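Local coordinates for putative uncharacterized protein (Dictyostelium purpureum, PDB 4R12) that probably serves as the nicastrin subunit of gamma-secretase, the complex that cleaves membrane proteins such as Notch receptors and the amyloid precursor protein within the membrane, at residues A[75-80]-A[100-105]; A[104-109]-A[132-137]; A[213-218]-A[319-324]. One frame throughout, in Å; residues are numbered along the deposited sequence.

Interaction 1: residues A[75-80]-A[100-105]; sequences NYFNST and TKKTYP. With NAG (2-acetamido-2-deoxy-beta-D-glucopyranose), chain C; NAG (2-acetamido-2-deoxy-beta-D-glucopyranose), chain D.
Lys102 runs past Asn75 to reach Phe77. Its CB lies 3.8 Å from Asn75 OD1, and CG brushes the same oxygen. The chain stays extended through CE, which comes close to Phe77 O, and the bend at chi4 (59°) turns NZ onto that oxygen. The bond between Lys102 NZ and Phe77 O is 2.8 Å, made in the carbonyl plane on a lone pair. Thr74 O and Tyr414 OH also bind NZ, so three oxygens hold the buried ammonium group.

Asn75 uses both ends of its amide on Thr103, the two side chains crossing at about a right angle. OD1 takes the backbone N of Thr103 at 3.0 Å, again on a lone pair, and ND2 gives a hydrogen to Thr103 OG1 at 3.1 Å. An alanine in place of Asn75 would probably leave Thr103 N and OG1 without these partners and give the 100-105 loop more freedom to shift.

This corner of the small lobe carries an N-glycan. Asn78, in an Asn-Ser-Thr sequon, is bonded through ND2 to the chain C sugar, while its OD1 caps helix 79-83 at Ser81 N. The backbone O of Asn75 joins protein and sugar: it accepts from Tyr104 OH at 2.7 Å, the hydroxyl standing 44° out of the carbonyl plane, and from the sugar O6 at 2.9 Å. That O6 also sits over one face of the Tyr76 ring, 3.5 Å above its plane and toward the rim. Tyr104 slides past Asn75 in the opposite direction, ring and amide planes 29° apart, and on its way CE1 comes to 3.3 Å from O7 of the sugar's acetamido group.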
loop_
_atom_site.group_PDB
_atom_site.type_symbol
_atom_site.label_atom_id
_atom_site.label_comp_id
_atom_site.label_asym_id
_atom_site.label_seq_id
_atom_site.Cartn_x
_atom_site.Cartn_y
_atom_site.Cartn_z
ATOM N N ASN A 75 -0.991 -23.889 -3.089
ATOM C CA ASN A 75 -1.348 -24.529 -1.822
ATOM C C ASN A 75 -0.111 -25.011 -1.060
ATOM O O ASN A 75 -0.153 -25.208 0.154
ATOM C CB ASN A 75 -2.307 -25.693 -2.044
ATOM C CG ASN A 75 -3.766 -25.297 -1.843
ATOM O OD1 ASN A 75 -4.082 -24.121 -1.631
ATOM N ND2 ASN A 75 -4.663 -26.279 -1.910
ATOM N N TYR A 76 0.995 -25.175 -1.778
ATOM C CA TYR A 76 2.243 -25.615 -1.165
ATOM C C TYR A 76 3.261 -24.492 -0.959
ATOM O O TYR A 76 4.396 -24.741 -0.542
ATOM C CB TYR A 76 2.841 -26.746 -2.002
ATOM C CG TYR A 76 2.016 -27.989 -1.847
ATOM C CD1 TYR A 76 0.892 -28.204 -2.635
ATOM C CD2 TYR A 76 2.317 -28.920 -0.865
ATOM C CE1 TYR A 76 0.107 -29.338 -2.470
ATOM C CE2 TYR A 76 1.545 -30.047 -0.693
ATOM C CZ TYR A 76 0.442 -30.251 -1.492
ATOM O OH TYR A 76 -0.320 -31.381 -1.310
ATOM N N PHE A 77 2.837 -23.257 -1.216
ATOM C CA PHE A 77 3.687 -22.090 -0.984
ATOM C C PHE A 77 3.376 -21.403 0.347
ATOM O O PHE A 77 2.471 -20.571 0.440
ATOM C CB PHE A 77 3.551 -21.082 -2.136
ATOM C CG PHE A 77 4.416 -19.857 -1.972
ATOM C CD1 PHE A 77 5.802 -19.968 -1.909
ATOM C CD2 PHE A 77 3.842 -18.599 -1.878
ATOM C CE1 PHE A 77 6.605 -18.841 -1.771
ATOM C CE2 PHE A 77 4.641 -17.466 -1.725
ATOM C CZ PHE A 77 6.021 -17.588 -1.673
ATOM N N ASN A 78 4.045 -21.859 1.392
ATOM C CA ASN A 78 3.947 -21.324 2.742
ATOM C C ASN A 78 5.234 -21.671 3.538
ATOM O O ASN A 78 5.972 -22.471 3.088
ATOM C CB ASN A 78 2.657 -21.768 3.448
ATOM C CG ASN A 78 2.647 -23.236 3.833
ATOM O OD1 ASN A 78 3.660 -23.776 4.159
ATOM N ND2 ASN A 78 1.477 -23.871 3.821
ATOM N N SER A 79 5.497 -21.034 4.672
ATOM C CA SER A 79 6.769 -21.217 5.374
ATOM C C SER A 79 7.055 -22.685 5.662
ATOM O O SER A 79 8.109 -23.192 5.297
ATOM C CB SER A 79 6.805 -20.411 6.679
ATOM O OG SER A 79 5.677 -20.687 7.490
ATOM N N THR A 80 6.104 -23.365 6.289
ATOM C CA THR A 80 6.315 -24.742 6.729
ATOM C C THR A 80 6.679 -25.664 5.582
ATOM O O THR A 80 7.623 -26.455 5.669
ATOM C CB THR A 80 5.060 -25.289 7.428
ATOM O OG1 THR A 80 4.973 -24.718 8.738
ATOM C CG2 THR A 80 5.131 -26.800 7.553
ATOM N N THR A 100 -4.169 -21.205 -10.023
ATOM C CA THR A 100 -5.118 -21.546 -8.964
ATOM C C THR A 100 -4.827 -20.693 -7.727
ATOM O O THR A 100 -3.733 -20.144 -7.592
ATOM C CB THR A 100 -5.040 -23.021 -8.567
ATOM O OG1 THR A 100 -3.738 -23.302 -8.036
ATOM C CG2 THR A 100 -5.322 -23.936 -9.763
ATOM N N LYS A 101 -5.807 -20.587 -6.834
ATOM C CA LYS A 101 -5.681 -19.822 -5.594
ATOM C C LYS A 101 -5.476 -20.756 -4.416
ATOM O O LYS A 101 -5.676 -21.959 -4.545
ATOM C CB LYS A 101 -6.936 -18.984 -5.334
ATOM C CG LYS A 101 -7.138 -17.783 -6.245
ATOM C CD LYS A 101 -8.491 -17.141 -5.908
ATOM C CE LYS A 101 -8.788 -15.931 -6.783
ATOM N NZ LYS A 101 -8.172 -14.708 -6.218
ATOM N N LYS A 102 -5.107 -20.214 -3.259
ATOM C CA LYS A 102 -5.049 -21.052 -2.061
ATOM C C LYS A 102 -6.462 -21.394 -1.616
ATOM O O LYS A 102 -7.353 -20.561 -1.696
ATOM C CB LYS A 102 -4.298 -20.362 -0.918
ATOM C CG LYS A 102 -2.784 -20.415 -1.034
ATOM C CD LYS A 102 -2.122 -19.866 0.227
ATOM C CE LYS A 102 -0.636 -20.249 0.298
ATOM N NZ LYS A 102 0.137 -19.743 -0.888
ATOM N N THR A 103 -6.661 -22.612 -1.136
ATOM C CA THR A 103 -7.971 -23.030 -0.640
ATOM C C THR A 103 -8.108 -22.810 0.869
ATOM O O THR A 103 -9.065 -23.276 1.488
ATOM C CB THR A 103 -8.228 -24.506 -0.943
ATOM O OG1 THR A 103 -7.197 -25.300 -0.342
ATOM C CG2 THR A 103 -8.228 -24.743 -2.454
ATOM N N TYR A 104 -7.155 -22.098 1.455
ATOM C CA TYR A 104 -7.195 -21.821 2.889
ATOM C C TYR A 104 -6.748 -20.395 3.169
ATOM O O TYR A 104 -6.070 -19.790 2.336
ATOM C CB TYR A 104 -6.320 -22.822 3.652
ATOM C CG TYR A 104 -4.885 -22.934 3.173
ATOM C CD1 TYR A 104 -3.906 -22.049 3.628
ATOM C CD2 TYR A 104 -4.499 -23.956 2.305
ATOM C CE1 TYR A 104 -2.579 -22.159 3.211
ATOM C CE2 TYR A 104 -3.168 -24.084 1.884
ATOM C CZ TYR A 104 -2.215 -23.174 2.342
ATOM O OH TYR A 104 -0.903 -23.287 1.944
ATOM N N PRO A 105 -7.112 -19.846 4.344
ATOM C CA PRO A 105 -6.652 -18.489 4.664
ATOM C C PRO A 105 -5.140 -18.463 4.854
ATOM O O PRO A 105 -4.563 -19.414 5.384
ATOM C CB PRO A 105 -7.369 -18.154 5.984
ATOM C CG PRO A 105 -8.372 -19.257 6.204
ATOM C CD PRO A 105 -7.873 -20.446 5.456
HETATM C C1 NAG C . 1.065 -24.833 4.356
HETATM C C2 NAG C . -0.091 -25.169 5.279
HETATM C C3 NAG C . -0.248 -26.644 5.515
HETATM C C4 NAG C . -0.291 -27.429 4.242
HETATM C C5 NAG C . 0.941 -27.059 3.415
HETATM C C6 NAG C . 1.013 -27.719 2.061
HETATM C C7 NAG C . -0.266 -23.312 6.740
HETATM C C8 NAG C . 0.226 -22.672 7.997
HETATM N N2 NAG C . 0.082 -24.550 6.538
HETATM O O3 NAG C . -1.438 -26.833 6.249
HETATM O O4 NAG C . -0.246 -28.768 4.651
HETATM O O5 NAG C . 1.038 -25.662 3.228
HETATM O O6 NAG C . -0.221 -27.856 1.419
HETATM O O7 NAG C . -0.937 -22.700 5.973
HETATM C C1 NAG D . -7.262 -18.180 -14.260
HETATM C C2 NAG D . -8.170 -18.153 -13.057
HETATM C C3 NAG D . -9.306 -19.129 -13.235
HETATM C C4 NAG D . -9.981 -18.980 -14.593
HETATM C C5 NAG D . -8.906 -18.976 -15.681
HETATM C C6 NAG D . -9.418 -18.744 -17.072
HETATM C C7 NAG D . -7.203 -17.647 -10.940
HETATM C C8 NAG D . -6.581 -18.196 -9.714
HETATM N N2 NAG D . -7.433 -18.511 -11.893
HETATM O O3 NAG D . -10.211 -18.903 -12.175
HETATM O O4 NAG D . -10.886 -20.070 -14.749
HETATM O O5 NAG D . -8.050 -17.901 -15.397
HETATM O O6 NAG D . -10.037 -17.473 -17.130
HETATM O O7 NAG D . -7.474 -16.484 -11.056
#

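Interaction 2: residues A[104-109]-A[132-137]; sequences YPYSPD and DGFTYF. With NAG (2-acetamido-2-deoxy-beta-D-glucopyranose), chain C.
The first torsions set CG of Tyr106 anti to its backbone N (chi1 179°) and CG of Asp132 between its backbone N and carbonyl carbon (chi1 77°), and from there the phenol and the carboxylate meet. The carboxylate stands almost perpendicular to the phenol ring, with OD2 at the ring's edge, in plane. Tyr106 OH gives Asp132 OD2 a weak hydrogen bond of 3.1 Å; the stronger partner of that oxygen is Ser79 OG. The other oxygen, Asp132 OD1, accepts from Phe134 N at 3.0 Å from above the carboxylate plane.

Two backbone bonds tie 104-109 to 132-137. Asp132 N reaches Ser107 O at 2.8 Å, and Thr135 N reaches Pro108 O at 2.9 Å on a lone pair in the carbonyl plane. Between them Gly133, at positive phi, brings its CA within CH...O range of the carbonyl oxygens of Pro108 and Asp109. Pro108 CB packs on Phe134 CB at 3.9 Å, and Tyr106 OH comes close to the same CB. From there the Phe134 ring leads off toward Phe77, Phe139 and Phe226.

At the far end the phenol of Tyr136 points its OH at the Asp109 carboxylate, with the two planes again close to perpendicular; Asp109 OD1 is 3.2 Å from Tyr136 OH, and any bond there is weak. One water accepts from Thr135 OG1 at 2.8 Å and donates to Asp109 OD2, bridging the two segments. Ser107 OG takes Asp109 N in an ST turn and is also hydrogen-bonded to Tyr412 O and Asn128 ND2. Together the bonds close the long excursion of the small lobe between strands 90-96 and 138-139, where the Asx turn at Asp132 leads into the short 3-10 segment 134-135.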
loop_
_atom_site.group_PDB
_atom_site.type_symbol
_atom_site.label_atom_id
_atom_site.label_comp_id
_atom_site.label_asym_id
_atom_site.label_seq_id
_atom_site.Cartn_x
_atom_site.Cartn_y
_atom_site.Cartn_z
ATOM N N TYR A 104 -7.155 -22.098 1.455
ATOM C CA TYR A 104 -7.195 -21.821 2.889
ATOM C C TYR A 104 -6.748 -20.395 3.169
ATOM O O TYR A 104 -6.070 -19.790 2.336
ATOM C CB TYR A 104 -6.320 -22.822 3.652
ATOM C CG TYR A 104 -4.885 -22.934 3.173
ATOM C CD1 TYR A 104 -3.906 -22.049 3.628
ATOM C CD2 TYR A 104 -4.499 -23.956 2.305
ATOM C CE1 TYR A 104 -2.579 -22.159 3.211
ATOM C CE2 TYR A 104 -3.168 -24.084 1.884
ATOM C CZ TYR A 104 -2.215 -23.174 2.342
ATOM O OH TYR A 104 -0.903 -23.287 1.944
ATOM N N PRO A 105 -7.112 -19.846 4.344
ATOM C CA PRO A 105 -6.652 -18.489 4.664
ATOM C C PRO A 105 -5.140 -18.463 4.854
ATOM O O PRO A 105 -4.563 -19.414 5.384
ATOM C CB PRO A 105 -7.369 -18.154 5.984
ATOM C CG PRO A 105 -8.372 -19.257 6.204
ATOM C CD PRO A 105 -7.873 -20.446 5.456
ATOM N N TYR A 106 -4.495 -17.385 4.424
ATOM C CA TYR A 106 -3.045 -17.341 4.491
ATOM C C TYR A 106 -2.485 -15.921 4.539
ATOM O O TYR A 106 -2.833 -15.089 3.701
ATOM C CB TYR A 106 -2.435 -18.090 3.283
ATOM C CG TYR A 106 -0.939 -18.033 3.331
ATOM C CD1 TYR A 106 -0.252 -18.719 4.327
ATOM C CD2 TYR A 106 -0.211 -17.255 2.436
ATOM C CE1 TYR A 106 1.105 -18.657 4.424
ATOM C CE2 TYR A 106 1.179 -17.191 2.521
ATOM C CZ TYR A 106 1.822 -17.898 3.527
ATOM O OH TYR A 106 3.183 -17.866 3.663
ATOM N N SER A 107 -1.612 -15.651 5.509
ATOM C CA SER A 107 -0.867 -14.392 5.540
ATOM C C SER A 107 0.615 -14.633 5.812
ATOM O O SER A 107 0.984 -15.216 6.838
ATOM C CB SER A 107 -1.440 -13.441 6.596
ATOM O OG SER A 107 -0.632 -12.283 6.733
ATOM N N PRO A 108 1.472 -14.186 4.885
ATOM C CA PRO A 108 2.927 -14.237 5.034
ATOM C C PRO A 108 3.447 -13.050 5.834
ATOM O O PRO A 108 4.648 -12.853 5.940
ATOM C CB PRO A 108 3.425 -14.153 3.586
ATOM C CG PRO A 108 2.411 -13.231 2.947
ATOM C CD PRO A 108 1.078 -13.546 3.611
ATOM N N ASP A 109 2.547 -12.250 6.387
ATOM C CA ASP A 109 2.973 -11.047 7.090
ATOM C C ASP A 109 3.124 -11.299 8.588
ATOM O O ASP A 109 3.151 -12.444 9.032
ATOM C CB ASP A 109 1.984 -9.911 6.830
ATOM C CG ASP A 109 2.667 -8.559 6.724
ATOM O OD1 ASP A 109 2.952 -7.959 7.783
ATOM O OD2 ASP A 109 2.913 -8.097 5.587
ATOM N N ASP A 132 2.028 -16.511 9.100
ATOM C CA ASP A 132 3.216 -17.335 9.327
ATOM C C ASP A 132 4.523 -16.559 9.093
ATOM O O ASP A 132 5.616 -17.123 9.196
ATOM C CB ASP A 132 3.155 -18.613 8.471
ATOM C CG ASP A 132 3.502 -18.388 6.996
ATOM O OD1 ASP A 132 3.653 -17.231 6.540
ATOM O OD2 ASP A 132 3.612 -19.406 6.281
ATOM N N GLY A 133 4.408 -15.263 8.792
ATOM C CA GLY A 133 5.579 -14.409 8.671
ATOM C C GLY A 133 6.572 -14.783 7.574
ATOM O O GLY A 133 7.703 -14.328 7.574
ATOM N N PHE A 134 6.127 -15.597 6.632
ATOM C CA PHE A 134 6.946 -16.080 5.525
ATOM C C PHE A 134 7.697 -14.976 4.752
ATOM O O PHE A 134 8.800 -15.204 4.246
ATOM C CB PHE A 134 6.048 -16.860 4.576
ATOM C CG PHE A 134 6.774 -17.773 3.640
ATOM C CD1 PHE A 134 7.997 -18.311 3.970
ATOM C CD2 PHE A 134 6.204 -18.099 2.418
ATOM C CE1 PHE A 134 8.647 -19.174 3.105
ATOM C CE2 PHE A 134 6.847 -18.955 1.552
ATOM C CZ PHE A 134 8.074 -19.488 1.896
ATOM N N THR A 135 7.097 -13.793 4.646
ATOM C CA THR A 135 7.732 -12.697 3.912
ATOM C C THR A 135 9.075 -12.297 4.527
ATOM O O THR A 135 10.009 -11.930 3.806
ATOM C CB THR A 135 6.803 -11.456 3.841
ATOM O OG1 THR A 135 5.671 -11.781 3.033
ATOM C CG2 THR A 135 7.519 -10.265 3.206
ATOM N N TYR A 136 9.185 -12.421 5.849
ATOM C CA TYR A 136 10.351 -11.913 6.569
ATOM C C TYR A 136 11.435 -12.951 6.790
ATOM O O TYR A 136 12.142 -12.904 7.774
ATOM C CB TYR A 136 9.901 -11.317 7.907
ATOM C CG TYR A 136 8.833 -10.291 7.665
ATOM C CD1 TYR A 136 9.132 -9.114 6.988
ATOM C CD2 TYR A 136 7.517 -10.506 8.064
ATOM C CE1 TYR A 136 8.167 -8.173 6.727
ATOM C CE2 TYR A 136 6.538 -9.563 7.806
ATOM C CZ TYR A 136 6.872 -8.396 7.134
ATOM O OH TYR A 136 5.921 -7.434 6.855
ATOM N N PHE A 137 11.572 -13.879 5.853
ATOM C CA PHE A 137 12.696 -14.812 5.848
ATOM C C PHE A 137 13.696 -14.424 4.767
ATOM O O PHE A 137 13.335 -13.788 3.771
ATOM C CB PHE A 137 12.207 -16.238 5.626
ATOM C CG PHE A 137 11.560 -16.843 6.834
ATOM C CD1 PHE A 137 10.233 -16.576 7.134
ATOM C CD2 PHE A 137 12.291 -17.666 7.687
ATOM C CE1 PHE A 137 9.637 -17.131 8.271
ATOM C CE2 PHE A 137 11.702 -18.227 8.817
ATOM C CZ PHE A 137 10.376 -17.960 9.107
HETATM C C1 NAG C . 1.065 -24.833 4.356
HETATM C C2 NAG C . -0.091 -25.169 5.279
HETATM C C3 NAG C . -0.248 -26.644 5.515
HETATM C C4 NAG C . -0.291 -27.429 4.242
HETATM C C5 NAG C . 0.941 -27.059 3.415
HETATM C C6 NAG C . 1.013 -27.719 2.061
HETATM C C7 NAG C . -0.266 -23.312 6.740
HETATM C C8 NAG C . 0.226 -22.672 7.997
HETATM N N2 NAG C . 0.082 -24.550 6.538
HETATM O O3 NAG C . -1.438 -26.833 6.249
HETATM O O4 NAG C . -0.246 -28.768 4.651
HETATM O O5 NAG C . 1.038 -25.662 3.228
HETATM O O6 NAG C . -0.221 -27.856 1.419
HETATM O O7 NAG C . -0.937 -22.700 5.973
HETATM O O HOH W 1 3.724 -9.740 3.282
#

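Interaction 3: residues A[213-218]-A[319-324]; sequences EIILVM and ISTIIE
Leu216 and Ile322 are paired on two parallel strands in the large lobe, whose family belongs with the zinc exopeptidases. Leu216 and Met218 point to the same face as Ile319, Ile322 and Glu324. Leu216 CB packs on Ile319 CG2 at 4.0 Å, and the methionine crosses Ile322 at a slant, Met218 CE 3.6 Å from Ile322 CG2. Phe388 of helix 385-389 packs on Leu216, Met218 and Ile322. Glu324 reaches past Met218 CE, but its carboxylate is held by Ser385 OG, Ser384 N and Asn326 ND2.

The other face carries Ile215, Val217, Thr321 and Ile323, and helix 427-441 packs on its aliphatic side chains. Here Ile215 and Thr321 lie alongside each other and point the same way, CD1 of the isoleucine 3.5 Å from Thr321 CB.

Two backbone bonds are nearly straight, Leu216 N to Thr321 O at 2.9 Å and Ile323 N to Leu216 O at 2.8 Å; Met218 N to Ile323 O, also 2.8 Å, is somewhat bent. Ser320 is an extra residue in the register, a beta bulge. Its own N donates to Ile214 O at 2.9 Å, which leaves the next amide, Thr321 N, buried with no hydrogen-bond partner in the model.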
loop_
_atom_site.group_PDB
_atom_site.type_symbol
_atom_site.label_atom_id
_atom_site.label_comp_id
_atom_site.label_asym_id
_atom_site.label_seq_id
_atom_site.Cartn_x
_atom_site.Cartn_y
_atom_site.Cartn_z
ATOM N N GLU A 213 -11.535 25.007 12.409
ATOM C CA GLU A 213 -11.041 23.696 12.806
ATOM C C GLU A 213 -10.951 22.781 11.590
ATOM O O GLU A 213 -11.665 22.973 10.613
ATOM C CB GLU A 213 -11.952 23.086 13.874
ATOM C CG GLU A 213 -11.957 23.871 15.186
ATOM C CD GLU A 213 -12.812 23.213 16.247
ATOM O OE1 GLU A 213 -13.636 22.346 15.893
ATOM O OE2 GLU A 213 -12.657 23.557 17.439
ATOM N N ILE A 214 -10.060 21.800 11.645
ATOM C CA ILE A 214 -9.875 20.870 10.532
ATOM C C ILE A 214 -10.374 19.477 10.887
ATOM O O ILE A 214 -10.026 18.936 11.929
ATOM C CB ILE A 214 -8.390 20.773 10.115
ATOM C CG1 ILE A 214 -7.892 22.111 9.565
ATOM C CG2 ILE A 214 -8.190 19.675 9.078
ATOM C CD1 ILE A 214 -6.372 22.169 9.370
ATOM N N ILE A 215 -11.215 18.917 10.027
ATOM C CA ILE A 215 -11.569 17.506 10.088
ATOM C C ILE A 215 -10.591 16.756 9.182
ATOM O O ILE A 215 -10.526 17.023 7.992
ATOM C CB ILE A 215 -13.013 17.237 9.613
ATOM C CG1 ILE A 215 -14.020 18.105 10.374
ATOM C CG2 ILE A 215 -13.354 15.747 9.714
ATOM C CD1 ILE A 215 -13.996 17.895 11.849
ATOM N N LEU A 216 -9.821 15.839 9.754
ATOM C CA LEU A 216 -8.871 15.064 8.978
ATOM C C LEU A 216 -9.453 13.684 8.678
ATOM O O LEU A 216 -9.752 12.911 9.593
ATOM C CB LEU A 216 -7.549 14.926 9.728
ATOM C CG LEU A 216 -6.481 14.101 9.013
ATOM C CD1 LEU A 216 -6.135 14.733 7.659
ATOM C CD2 LEU A 216 -5.244 13.968 9.900
ATOM N N VAL A 217 -9.615 13.385 7.399
ATOM C CA VAL A 217 -10.115 12.082 6.976
ATOM C C VAL A 217 -8.999 11.398 6.190
ATOM O O VAL A 217 -8.550 11.917 5.187
ATOM C CB VAL A 217 -11.377 12.217 6.110
ATOM C CG1 VAL A 217 -11.873 10.847 5.671
ATOM C CG2 VAL A 217 -12.464 12.989 6.864
ATOM N N MET A 218 -8.550 10.239 6.648
ATOM C CA MET A 218 -7.295 9.697 6.142
ATOM C C MET A 218 -7.293 8.190 6.059
ATOM O O MET A 218 -8.173 7.523 6.626
ATOM C CB MET A 218 -6.146 10.133 7.039
ATOM C CG MET A 218 -6.164 9.439 8.394
ATOM S SD MET A 218 -5.108 10.332 9.554
ATOM C CE MET A 218 -4.871 9.075 10.813
ATOM N N ILE A 319 -6.386 20.696 13.986
ATOM C CA ILE A 319 -7.002 19.400 13.686
ATOM C C ILE A 319 -7.853 18.975 14.889
ATOM O O ILE A 319 -7.347 18.786 16.002
ATOM C CB ILE A 319 -5.946 18.331 13.340
ATOM C CG1 ILE A 319 -5.117 18.785 12.136
ATOM C CG2 ILE A 319 -6.605 16.992 13.032
ATOM C CD1 ILE A 319 -3.859 17.955 11.907
ATOM N N SER A 320 -9.154 18.856 14.670
ATOM C CA SER A 320 -10.095 18.729 15.781
ATOM C C SER A 320 -10.849 17.400 15.763
ATOM O O SER A 320 -11.590 17.100 16.700
ATOM C CB SER A 320 -11.093 19.886 15.758
ATOM O OG SER A 320 -11.955 19.776 14.634
ATOM N N THR A 321 -10.655 16.624 14.698
ATOM C CA THR A 321 -11.287 15.315 14.539
ATOM C C THR A 321 -10.503 14.496 13.531
ATOM O O THR A 321 -10.162 14.997 12.473
ATOM C CB THR A 321 -12.744 15.420 14.041
ATOM O OG1 THR A 321 -13.546 16.117 15.004
ATOM C CG2 THR A 321 -13.330 14.034 13.811
ATOM N N ILE A 322 -10.213 13.242 13.852
ATOM C CA ILE A 322 -9.548 12.377 12.887
ATOM C C ILE A 322 -10.408 11.159 12.594
ATOM O O ILE A 322 -10.795 10.433 13.508
ATOM C CB ILE A 322 -8.164 11.917 13.393
ATOM C CG1 ILE A 322 -7.224 13.121 13.525
ATOM C CG2 ILE A 322 -7.580 10.876 12.448
ATOM C CD1 ILE A 322 -5.868 12.779 14.135
ATOM N N ILE A 323 -10.716 10.951 11.320
ATOM C CA ILE A 323 -11.387 9.747 10.864
ATOM C C ILE A 323 -10.420 8.932 9.983
ATOM O O ILE A 323 -9.884 9.454 9.004
ATOM C CB ILE A 323 -12.661 10.084 10.050
ATOM C CG1 ILE A 323 -13.516 11.123 10.787
ATOM C CG2 ILE A 323 -13.468 8.829 9.743
ATOM C CD1 ILE A 323 -14.126 10.596 12.068
ATOM N N GLU A 324 -10.206 7.665 10.325
ATOM C CA GLU A 324 -9.343 6.808 9.526
ATOM C C GLU A 324 -10.100 5.600 8.996
ATOM O O GLU A 324 -10.849 4.950 9.724
ATOM C CB GLU A 324 -8.128 6.325 10.329
ATOM C CG GLU A 324 -7.186 5.410 9.509
ATOM C CD GLU A 324 -5.959 4.978 10.288
ATOM O OE1 GLU A 324 -5.806 5.432 11.450
ATOM O OE2 GLU A 324 -5.154 4.171 9.749
#

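Interactions 1 and 2 belong to the small lobe, share Tyr104 and Pro105, and touch through a serine-aspartate pair and the packed rings of Phe77 and Phe134. Interaction 1 is the more superficial, partly buried beside a glycan, and relies on side-chain amide, ammonium and hydroxyl groups. Interaction 2 is buried, joining two parts of one loop excursion through turns, backbone bonds and a water. Interaction 3 lies in the large lobe, its centre about 40 Å from that of interaction 1 and 33 Å from that of interaction 2. It is a buried pairing of regular strands, with mostly aliphatic faces covered by helices.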